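Xylulose kinase (Escherichia coli, PDB 2ITM) phosphorylates D-xylulose at the expense of ATP to give D-xylulose 5-phosphate, and acts less efficiently on 1-deoxy-D-xylulose. Local coordinates at residues D170-T174 against M175-V179; G210-P214 against E215-A219; V390-G394 against G395-S399. All coordinates share one frame; numbering follows the deposited sequence.

In the fold
The three contacts follow one another along the chain, and none touches another. Interactions 1 and 2 both belong to the N-terminal FGGY domain, with centres about 29 Å apart, whereas interaction 3 lies in the C-terminal domain, its centre about 30 Å from that of interaction 1. Interaction 1 is the one near the sugar: the side-chain position of Gly-173, beside the substrate-binding His-78, is about 7 Å from the bound D-xylulose and about 10 Å from the side chain of Asp-233, the probable proton acceptor. Interaction 2 follows an edge strand of the N-terminal sheet, and interaction 3 ends a strand inside the C-terminal sheet; both lie away from the annotated sites.

Interaction 1. Residues D170-T174 against M175-V179; sequences DAAGT and MWLDV
Thr-174 and Trp-176 meet where helix 168-172 ends and the chain turns back toward strand 177-178. The hydroxyl of Thr-174 sits between its own backbone N and carbonyl carbon (chi1 63°), a placement that lets it work in two directions. It donates to the carbonyl of Ala-171, OG1 to O 2.8 Å, lying in the carbonyl plane, and it accepts the backbone N-H of Trp-176, N to OG1 2.9 Å, in a fairly straight bond of 162°. Threonine suits the place because its methine carbon adds an apolar contact: CB comes within 3.4 Å of CE3 in the six-membered ring of Trp-176, approaching from one face, the two side chains crossing at about a right angle. Ala-171 O also takes the backbone N-H of Thr-174, and the two bonds hold the end of the helix to the turn.

This polar knot is the tight part. The apolar side is looser: Leu-177 reaches CD2 to 4.0 Å from CB of Ala-172, and Val-179 brings CG2 to 4.1 Å from the same methyl. Alanine is small enough for CD2 of Leu-177 to come within 3.7 Å of Ala-172 CA. The touching residues are buried; the solvent side begins at Asp-178, which is partly exposed. One ordered water donates to Ala-172 O at 2.7 Å and to Leu-177 O, bridging the two carbonyls. Strand 275-278 covers Ala-172, Leu-177 and Val-179, while helix 128-138 packs on Thr-174, Met-175 and Trp-176.

Ala-172 to Met-175 forms a type I beta turn, and its last residue, Met-175, breaks the helical geometry with a positive phi (73°). Gly-173 gives its carbonyl to ND1 of His-78, a substrate-binding residue. This turn from helix to strand therefore forms a second shell to the D-xylulose pocket of the FGGY kinase.

Interaction 2. Residues G210-P214 against E215-A219; sequences GALLP and EVAKA
Leu-213 and Ala-217 are joined by the first i to i+4 hydrogen bond of helix 214-220, Ala-217 N to Leu-213 O at 2.7 Å, almost linear at 175°. Leu-213 is the N-cap of this short helix, which follows strand 208-211, an edge strand of the N-terminal sheet. The next bond, Lys-218 N to Pro-214 O at 2.9 Å, continues the alpha-helical pattern. Proline fits the first helical turn, since the N-H it lacks would have no helical carbonyl to meet there, and its ring fixes phi near the helical value.

Among the side chains, Leu-212 and Ala-217 face each other on the buried side, CB to CB 4.2 Å, and the small methyl of Ala-217 lets the helix lie close to the strand's exit. Met-222 packs on Leu-212 and Thr-224 on Ala-217, so this side of the helix is closed by the loop that leads on to strand 226-232. Leu-213 CB touches Val-216 CG2 at 4.1 Å; that methyl lies beside the valine's backbone N, while CG1 stands anti to that N (chi1 176°).

The outer side is looser. Glu-215 runs alongside Pro-214, pointing the same way, and its bend at chi2 (81°) folds the carboxylate back over the start of the helix, leaving OE1 3.8 Å from Leu-213 CB and 4.0 Å from Pro-214 CD.

Interaction 3. Residues V390-G394 against G395-S399; sequences VTLIG and GGARS
Leu-392 and Ala-397 touch across the bend where strand 390-393 runs out into a run of three glycines. The leucine CB stands 4.9 Å from CB of Ala-397, too far to touch. From there CG goes anti to the backbone N (chi1 -172°), which swings the branch point forward, along the strand, toward the turn. CG is the atom that meets Ala-397, lying 4.0 Å from its CB. Both branches then drift off again, CD1 to 4.4 Å and CD2 to 4.6 Å from the same methyl. The side chain as a whole packs against Leu-251 and Leu-253 of strand 249-253 and Leu-414 of strand 414-417, so a branched aliphatic residue is well matched to a place between two neighbouring strands.

Ala-397 points its methyl back at the strand end. That CB is 3.1 Å from Gly-394 O and 3.8 Å from the carbonyl carbon of Ile-393, a close fit that a small side chain allows; Leu-253 and Tyr-416 also pack on it. The backbone clasps the same turn: Ala-397 N donates to Gly-394 O at 2.9 Å, with an angle of 150° at the hydrogen. The donor stands 53° out of the carbonyl plane, an oblique approach that accompanies the tight 3-10 winding of residues 395-397.

At Gly-394 the positive phi would drive a beta carbon into the carbonyl oxygen of Ile-393, which accounts for glycine here. Farther on, Ser-399 is the N-cap of helix 400-410, its OG receiving a weak hydrogen bond from Trp-402 N, and Arg-403 holds Ala-397 O. The run from Gly-394 to Ala-397 is consistent with the glycine-rich adenosine motif of the actin-like ATPase superfamily, which in relatives lies against the nucleotide's adenosine; no nucleotide is bound here.

Interaction 1. Residues D170-T174 against M175-V179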
loop_
_atom_site.group_PDB
_atom_site.type_symbol
_atom_site.label_atom_id
_atom_site.label_comp_id
_atom_site.label_asym_id
_atom_site.label_seq_id
_atom_site.Cartn_x
_atom_site.Cartn_y
_atom_site.Cartn_z
ATOM N N ASP A 170 -1.976 39.550 7.830
ATOM C CA ASP A 170 -0.826 38.924 8.452
ATOM C C ASP A 170 -0.982 38.911 9.978
ATOM O O ASP A 170 -0.726 37.915 10.625
ATOM C CB ASP A 170 0.455 39.662 8.039
ATOM C CG ASP A 170 1.545 38.710 7.506
ATOM O OD1 ASP A 170 2.646 39.219 7.216
ATOM O OD2 ASP A 170 1.405 37.490 7.364
ATOM N N ALA A 171 -1.413 40.050 10.528
ATOM C CA ALA A 171 -1.631 40.202 11.953
ATOM C C ALA A 171 -2.640 39.196 12.513
ATOM O O ALA A 171 -2.476 38.720 13.612
ATOM C CB ALA A 171 -2.042 41.617 12.283
ATOM N N ALA A 172 -3.676 38.898 11.750
ATOM C CA ALA A 172 -4.646 37.910 12.160
ATOM C C ALA A 172 -3.983 36.571 12.455
ATOM O O ALA A 172 -4.396 35.850 13.344
ATOM C CB ALA A 172 -5.704 37.762 11.122
ATOM N N GLY A 173 -2.936 36.261 11.703
ATOM C CA GLY A 173 -2.233 35.013 11.848
ATOM C C GLY A 173 -1.371 34.850 13.081
ATOM O O GLY A 173 -0.818 33.797 13.283
ATOM N N THR A 174 -1.248 35.888 13.893
ATOM C CA THR A 174 -0.435 35.834 15.099
ATOM C C THR A 174 -1.129 35.101 16.234
ATOM O O THR A 174 -0.484 34.493 17.065
ATOM C CB THR A 174 -0.027 37.249 15.580
ATOM O OG1 THR A 174 -1.179 38.010 15.938
ATOM C CG2 THR A 174 0.627 38.035 14.480
ATOM N N MET A 175 -2.454 35.180 16.231
ATOM C CA MET A 175 -3.304 34.876 17.370
ATOM C C MET A 175 -3.275 35.897 18.485
ATOM O O MET A 175 -3.700 35.612 19.588
ATOM C CB MET A 175 -3.052 33.476 17.927
ATOM C CG MET A 175 -3.059 32.356 16.916
ATOM S SD MET A 175 -4.528 32.270 15.899
ATOM C CE MET A 175 -5.701 31.850 17.128
ATOM N N TRP A 176 -2.778 37.089 18.206
ATOM C CA TRP A 176 -2.891 38.176 19.159
ATOM C C TRP A 176 -3.948 39.164 18.706
ATOM O O TRP A 176 -4.327 40.056 19.448
ATOM C CB TRP A 176 -1.549 38.907 19.355
ATOM C CG TRP A 176 -0.439 38.093 19.949
ATOM C CD1 TRP A 176 -0.494 37.327 21.066
ATOM C CD2 TRP A 176 0.892 37.965 19.444
ATOM N NE1 TRP A 176 0.720 36.735 21.299
ATOM C CE2 TRP A 176 1.592 37.120 20.311
ATOM C CE3 TRP A 176 1.562 38.482 18.337
ATOM C CZ2 TRP A 176 2.926 36.784 20.116
ATOM C CZ3 TRP A 176 2.877 38.145 18.147
ATOM C CH2 TRP A 176 3.547 37.303 19.031
ATOM N N LEU A 177 -4.406 39.007 17.468
ATOM C CA LEU A 177 -5.406 39.900 16.902
ATOM C C LEU A 177 -6.850 39.517 17.202
ATOM O O LEU A 177 -7.249 38.373 17.075
ATOM C CB LEU A 177 -5.214 40.082 15.403
ATOM C CG LEU A 177 -6.014 41.257 14.820
ATOM C CD1 LEU A 177 -5.296 42.568 15.034
ATOM C CD2 LEU A 177 -6.321 41.030 13.365
ATOM N N ASP A 178 -7.630 40.507 17.595
ATOM C CA ASP A 178 -9.067 40.374 17.588
ATOM C C ASP A 178 -9.624 40.572 16.191
ATOM O O ASP A 178 -9.734 41.685 15.719
ATOM C CB ASP A 178 -9.695 41.380 18.553
ATOM C CG ASP A 178 -11.168 41.136 18.751
ATOM O OD1 ASP A 178 -11.904 41.038 17.758
ATOM O OD2 ASP A 178 -11.679 41.029 19.872
ATOM N N VAL A 179 -9.982 39.477 15.544
ATOM C CA VAL A 179 -10.211 39.479 14.113
ATOM C C VAL A 179 -11.483 40.227 13.733
ATOM O O VAL A 179 -11.536 40.874 12.702
ATOM C CB VAL A 179 -10.229 38.064 13.542
ATOM C CG1 VAL A 179 -10.652 38.077 12.103
ATOM C CG2 VAL A 179 -8.880 37.419 13.691
HETATM O O HOH W 1 -5.320 36.703 15.762
#

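Interaction 2. Residues G210-P214 against E215-A219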
loop_
_atom_site.group_PDB
_atom_site.type_symbol
_atom_site.label_atom_id
_atom_site.label_comp_id
_atom_site.label_asym_id
_atom_site.label_seq_id
_atom_site.Cartn_x
_atom_site.Cartn_y
_atom_site.Cartn_z
ATOM N N GLY A 210 4.661 54.073 5.260
ATOM C CA GLY A 210 5.909 54.790 5.206
ATOM C C GLY A 210 6.464 54.834 3.807
ATOM O O GLY A 210 5.732 54.710 2.834
ATOM N N ALA A 211 7.774 55.013 3.721
ATOM C CA ALA A 211 8.468 55.088 2.459
ATOM C C ALA A 211 9.832 54.436 2.570
ATOM O O ALA A 211 10.348 54.263 3.659
ATOM C CB ALA A 211 8.607 56.508 2.031
ATOM N N LEU A 212 10.404 54.060 1.435
ATOM C CA LEU A 212 11.779 53.604 1.409
ATOM C C LEU A 212 12.697 54.636 2.014
ATOM O O LEU A 212 12.607 55.811 1.714
ATOM C CB LEU A 212 12.244 53.278 -0.001
ATOM C CG LEU A 212 11.453 52.318 -0.869
ATOM C CD1 LEU A 212 12.162 52.124 -2.181
ATOM C CD2 LEU A 212 11.209 51.007 -0.183
ATOM N N LEU A 213 13.589 54.167 2.868
ATOM C CA LEU A 213 14.752 54.924 3.265
ATOM C C LEU A 213 15.603 55.329 2.071
ATOM O O LEU A 213 15.843 54.546 1.175
ATOM C CB LEU A 213 15.582 54.137 4.273
ATOM C CG LEU A 213 14.833 53.655 5.510
ATOM C CD1 LEU A 213 15.471 52.446 6.071
ATOM C CD2 LEU A 213 14.719 54.760 6.504
ATOM N N PRO A 214 16.051 56.574 2.096
ATOM C CA PRO A 214 17.039 57.089 1.130
ATOM C C PRO A 214 18.152 56.121 0.779
ATOM O O PRO A 214 18.405 55.896 -0.385
ATOM C CB PRO A 214 17.578 58.302 1.869
ATOM C CG PRO A 214 16.470 58.749 2.681
ATOM C CD PRO A 214 15.850 57.510 3.209
ATOM N N GLU A 215 18.812 55.557 1.776
ATOM C CA GLU A 215 19.896 54.634 1.501
ATOM C C GLU A 215 19.402 53.433 0.712
ATOM O O GLU A 215 20.054 52.984 -0.204
ATOM C CB GLU A 215 20.572 54.190 2.795
ATOM C CG GLU A 215 21.184 55.318 3.609
ATOM C CD GLU A 215 20.165 56.064 4.456
ATOM O OE1 GLU A 215 19.068 55.538 4.657
ATOM O OE2 GLU A 215 20.470 57.200 4.898
ATOM N N VAL A 216 18.237 52.922 1.091
ATOM C CA VAL A 216 17.614 51.802 0.400
ATOM C C VAL A 216 17.147 52.165 -1.016
ATOM O O VAL A 216 17.446 51.467 -1.964
ATOM C CB VAL A 216 16.454 51.199 1.227
ATOM C CG1 VAL A 216 15.770 50.109 0.472
ATOM C CG2 VAL A 216 16.948 50.680 2.556
ATOM N N ALA A 217 16.418 53.264 -1.134
ATOM C CA ALA A 217 15.980 53.757 -2.425
ATOM C C ALA A 217 17.155 53.883 -3.384
ATOM O O ALA A 217 17.129 53.349 -4.475
ATOM C CB ALA A 217 15.290 55.071 -2.272
ATOM N N LYS A 218 18.195 54.576 -2.944
ATOM C CA LYS A 218 19.397 54.742 -3.742
ATOM C C LYS A 218 20.048 53.438 -4.185
ATOM O O LYS A 218 20.359 53.260 -5.351
ATOM C CB LYS A 218 20.402 55.657 -3.046
ATOM C CG LYS A 218 21.596 56.008 -3.913
ATOM C CD LYS A 218 22.866 56.089 -3.103
ATOM C CE LYS A 218 24.051 56.446 -3.962
ATOM N NZ LYS A 218 24.291 57.918 -3.952
ATOM N N ALA A 219 20.243 52.529 -3.248
ATOM C CA ALA A 219 20.814 51.240 -3.559
ATOM C C ALA A 219 20.048 50.492 -4.637
ATOM O O ALA A 219 20.625 49.696 -5.354
ATOM C CB ALA A 219 20.939 50.411 -2.329
#

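Interaction 3. Residues V390-G394 against G395-S399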
loop_
_atom_site.group_PDB
_atom_site.type_symbol
_atom_site.label_atom_id
_atom_site.label_comp_id
_atom_site.label_asym_id
_atom_site.label_seq_id
_atom_site.Cartn_x
_atom_site.Cartn_y
_atom_site.Cartn_z
ATOM N N VAL A 390 -16.523 29.011 -8.280
ATOM C CA VAL A 390 -15.215 28.891 -7.711
ATOM C C VAL A 390 -14.162 29.081 -8.785
ATOM O O VAL A 390 -14.116 28.352 -9.745
ATOM C CB VAL A 390 -15.043 27.546 -7.010
ATOM C CG1 VAL A 390 -13.604 27.297 -6.673
ATOM C CG2 VAL A 390 -15.886 27.492 -5.779
ATOM N N THR A 391 -13.338 30.094 -8.597
ATOM C CA THR A 391 -12.171 30.267 -9.403
ATOM C C THR A 391 -11.169 29.166 -9.241
ATOM O O THR A 391 -10.793 28.817 -8.137
ATOM C CB THR A 391 -11.539 31.637 -9.172
ATOM O OG1 THR A 391 -12.107 32.574 -10.079
ATOM C CG2 THR A 391 -10.106 31.623 -9.589
ATOM N N LEU A 392 -10.724 28.625 -10.355
ATOM C CA LEU A 392 -9.894 27.446 -10.351
ATOM C C LEU A 392 -8.600 27.756 -11.083
ATOM O O LEU A 392 -8.595 28.025 -12.255
ATOM C CB LEU A 392 -10.644 26.304 -11.019
ATOM C CG LEU A 392 -10.084 24.895 -10.988
ATOM C CD1 LEU A 392 -9.795 24.400 -9.596
ATOM C CD2 LEU A 392 -11.018 23.980 -11.683
ATOM N N ILE A 393 -7.497 27.722 -10.350
ATOM C CA ILE A 393 -6.197 28.020 -10.914
ATOM C C ILE A 393 -5.130 27.065 -10.408
ATOM O O ILE A 393 -5.367 26.287 -9.498
ATOM C CB ILE A 393 -5.797 29.463 -10.613
ATOM C CG1 ILE A 393 -5.823 29.722 -9.116
ATOM C CG2 ILE A 393 -6.705 30.432 -11.334
ATOM C CD1 ILE A 393 -4.848 30.689 -8.688
ATOM N N GLY A 394 -3.950 27.147 -11.013
ATOM C CA GLY A 394 -2.823 26.326 -10.629
ATOM C C GLY A 394 -2.572 25.237 -11.641
ATOM O O GLY A 394 -3.433 24.934 -12.444
ATOM N N GLY A 395 -1.385 24.649 -11.600
ATOM C CA GLY A 395 -1.002 23.629 -12.550
ATOM C C GLY A 395 -1.857 22.380 -12.503
ATOM O O GLY A 395 -2.078 21.743 -13.522
ATOM N N GLY A 396 -2.345 22.035 -11.321
ATOM C CA GLY A 396 -3.317 20.969 -11.181
ATOM C C GLY A 396 -4.590 21.185 -11.969
ATOM O O GLY A 396 -5.284 20.249 -12.293
ATOM N N ALA A 397 -4.871 22.446 -12.284
ATOM C CA ALA A 397 -6.135 22.838 -12.879
ATOM C C ALA A 397 -6.135 22.732 -14.384
ATOM O O ALA A 397 -7.090 23.134 -15.029
ATOM C CB ALA A 397 -6.474 24.219 -12.477
ATOM N N ARG A 398 -5.068 22.189 -14.952
ATOM C CA ARG A 398 -4.823 22.353 -16.362
ATOM C C ARG A 398 -5.683 21.429 -17.229
ATOM O O ARG A 398 -6.141 21.838 -18.291
ATOM C CB ARG A 398 -3.337 22.244 -16.685
ATOM C CG ARG A 398 -2.783 20.822 -16.615
ATOM C CD ARG A 398 -1.343 20.723 -16.108
ATOM N NE ARG A 398 -0.443 20.126 -17.091
ATOM C CZ ARG A 398 0.683 19.487 -16.800
ATOM N NH1 ARG A 398 1.066 19.342 -15.540
ATOM N NH2 ARG A 398 1.430 18.988 -17.779
ATOM N N SER A 399 -5.933 20.211 -16.761
ATOM C CA SER A 399 -6.749 19.253 -17.494
ATOM C C SER A 399 -8.233 19.595 -17.570
ATOM O O SER A 399 -8.896 19.771 -16.560
ATOM C CB SER A 399 -6.551 17.847 -16.948
ATOM O OG SER A 399 -7.298 16.903 -17.672
#